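Local atomic coordinates of tumor necrosis factor receptor superfamily member grnd (Drosophila melanogaster, PDB entry 6ZSY), a protein that acts as a receptor for the TNF cytokine Eiger, activating JNK signalling and mediating Eiger-induced apoptosis. Residues I29-N34 with K46-Y51. Numbering follows the deposited sequence.
Sequences IEVCNN and KECSAY
Cys48 meets both Val31 and Cys32, one atom of its side chain for each, and so accounts for both close contacts between residues 29-34 and 46-51. Just before it, Glu47 turns the end of its side chain away from residues 29-34. At Cys48 the bond to CB is directed at residues 29-34. Its SG lies beside the backbone N and anti to the carbonyl carbon (chi1 -65°), a rotation that brings the sulfur to 3.7 Å from CG1 of Val31 in the conformer described here; Val31 has a second one, so the closeness of this contact is less certain. The methylene does the rest: Cys48 CB faces Cys32 SG, also at 3.7 Å. Cys48 SG and Cys32 SG themselves stand 4.5 Å apart and belong to different disulfides. Phe17 of strand 16-19 packs on Val31, Glu47 and Cys48, joining the strand to this small buried patch. Past Cys48, a hydrogen bond from Tyr51 N to Cys48 O (3.2 Å) closes a turn. The two segments bury 114 Å² between them, most of it from Cys48, Cys32 and Val31. Two CX3C motifs, joined first to fourth cysteine (Cys28-Cys48) and second to third (Cys32-Cys44), make a disulfide-stapled helical hairpin, with the linkage seen in alpha-hairpinins, here within the extracellular cysteine-rich domain of the receptor.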
loop_
_atom_site.group_PDB
_atom_site.type_symbol
_atom_site.label_atom_id
_atom_site.label_comp_id
_atom_site.label_asym_id
_atom_site.label_seq_id
_atom_site.Cartn_x
_atom_site.Cartn_y
_atom_site.Cartn_z
ATOM N N ILE A 29 -4.005 5.045 -0.039
ATOM C CA ILE A 29 -5.273 5.567 -0.503
ATOM C C ILE A 29 -5.550 5.065 -1.894
ATOM O O ILE A 29 -6.687 4.794 -2.350
ATOM C CB ILE A 29 -5.301 7.081 -0.446
ATOM C CG1 ILE A 29 -6.747 7.626 -0.587
ATOM C CG2 ILE A 29 -4.399 7.719 -1.487
ATOM C CD1 ILE A 29 -6.774 9.155 -0.492
ATOM N N GLU A 30 -4.539 4.951 -2.704
ATOM C CA GLU A 30 -4.692 4.514 -4.068
ATOM C C GLU A 30 -5.188 3.097 -4.163
ATOM O O GLU A 30 -6.131 2.819 -4.917
ATOM C CB GLU A 30 -3.358 4.696 -4.865
ATOM C CG GLU A 30 -3.164 6.194 -5.030
ATOM C CD GLU A 30 -2.059 6.501 -6.029
ATOM O OE1 GLU A 30 -1.547 5.511 -6.596
ATOM O OE2 GLU A 30 -1.780 7.695 -6.172
ATOM N N VAL A 31 -4.584 2.174 -3.417
ATOM C CA VAL A 31 -4.968 0.768 -3.474
ATOM C C VAL A 31 -6.323 0.486 -2.846
ATOM O O VAL A 31 -6.971 -0.524 -3.197
ATOM C CB VAL A 31 -3.763 -0.004 -2.886
ATOM C CG1 VAL A 31 -3.721 0.052 -1.374
ATOM C CG2 VAL A 31 -3.831 -1.415 -3.428
ATOM N N CYS A 32 -6.721 1.356 -1.910
ATOM C CA CYS A 32 -7.997 1.132 -1.192
ATOM C C CYS A 32 -9.197 1.857 -1.795
ATOM O O CYS A 32 -10.316 1.441 -1.499
ATOM C CB CYS A 32 -7.841 1.584 0.252
ATOM S SG CYS A 32 -6.816 0.429 1.233
ATOM N N ASN A 33 -9.011 2.875 -2.593
ATOM C CA ASN A 33 -10.120 3.618 -3.168
ATOM C C ASN A 33 -10.538 2.962 -4.460
ATOM O O ASN A 33 -9.771 2.887 -5.411
ATOM C CB ASN A 33 -9.647 5.076 -3.381
ATOM C CG ASN A 33 -10.690 5.933 -4.088
ATOM O OD1 ASN A 33 -11.711 5.521 -4.518
ATOM N ND2 ASN A 33 -10.236 7.163 -4.387
ATOM N N ASN A 34 -11.795 2.460 -4.491
ATOM C CA ASN A 34 -12.215 1.674 -5.626
ATOM C C ASN A 34 -12.507 2.536 -6.887
ATOM O O ASN A 34 -12.828 1.952 -7.929
ATOM C CB ASN A 34 -13.380 0.744 -5.299
ATOM C CG ASN A 34 -14.745 1.431 -5.225
ATOM O OD1 ASN A 34 -14.853 2.650 -5.423
ATOM N ND2 ASN A 34 -15.769 0.627 -4.987
ATOM N N LYS A 46 -4.805 -6.486 2.980
ATOM C CA LYS A 46 -3.616 -7.072 3.578
ATOM C C LYS A 46 -2.651 -6.029 4.153
ATOM O O LYS A 46 -2.076 -6.210 5.231
ATOM C CB LYS A 46 -2.895 -7.940 2.498
ATOM C CG LYS A 46 -1.609 -8.639 2.916
ATOM C CD LYS A 46 -0.981 -9.481 1.812
ATOM C CE LYS A 46 0.379 -10.096 2.143
ATOM N NZ LYS A 46 0.085 -11.488 2.509
ATOM N N GLU A 47 -2.426 -4.971 3.385
ATOM C CA GLU A 47 -1.306 -4.067 3.646
ATOM C C GLU A 47 -1.726 -2.736 4.282
ATOM O O GLU A 47 -0.880 -2.047 4.853
ATOM C CB GLU A 47 -0.546 -3.765 2.367
ATOM C CG GLU A 47 0.094 -4.993 1.780
ATOM C CD GLU A 47 1.256 -5.528 2.609
ATOM O OE1 GLU A 47 1.883 -4.726 3.240
ATOM O OE2 GLU A 47 1.525 -6.759 2.533
ATOM N N CYS A 48 -2.997 -2.326 4.111
ATOM C CA CYS A 48 -3.420 -0.989 4.478
ATOM C C CYS A 48 -4.562 -0.911 5.499
ATOM O O CYS A 48 -4.598 -0.005 6.339
ATOM C CB CYS A 48 -3.807 -0.229 3.207
ATOM S SG CYS A 48 -2.404 0.060 2.087
ATOM N N SER A 49 -5.509 -1.843 5.384
ATOM C CA SER A 49 -6.815 -1.583 5.999
ATOM C C SER A 49 -6.730 -1.378 7.506
ATOM O O SER A 49 -7.523 -0.573 8.047
ATOM C CB SER A 49 -7.772 -2.716 5.678
ATOM O OG SER A 49 -7.391 -3.954 6.244
ATOM N N ALA A 50 -5.942 -2.176 8.194
ATOM C CA ALA A 50 -6.009 -2.204 9.642
ATOM C C ALA A 50 -5.248 -1.078 10.279
ATOM O O ALA A 50 -5.371 -0.838 11.491
ATOM C CB ALA A 50 -5.514 -3.549 10.152
ATOM N N TYR A 51 -4.415 -0.390 9.507
ATOM C CA TYR A 51 -3.495 0.635 10.037
ATOM C C TYR A 51 -4.177 2.016 10.133
ATOM O O TYR A 51 -3.761 2.863 10.912
ATOM C CB TYR A 51 -2.166 0.699 9.257
ATOM C CG TYR A 51 -1.549 -0.712 9.295
ATOM C CD1 TYR A 51 -1.648 -1.551 8.224
ATOM C CD2 TYR A 51 -0.932 -1.180 10.439
ATOM C CE1 TYR A 51 -1.107 -2.833 8.254
ATOM C CE2 TYR A 51 -0.413 -2.478 10.534
ATOM C CZ TYR A 51 -0.519 -3.283 9.436
ATOM O OH TYR A 51 -0.021 -4.575 9.456
#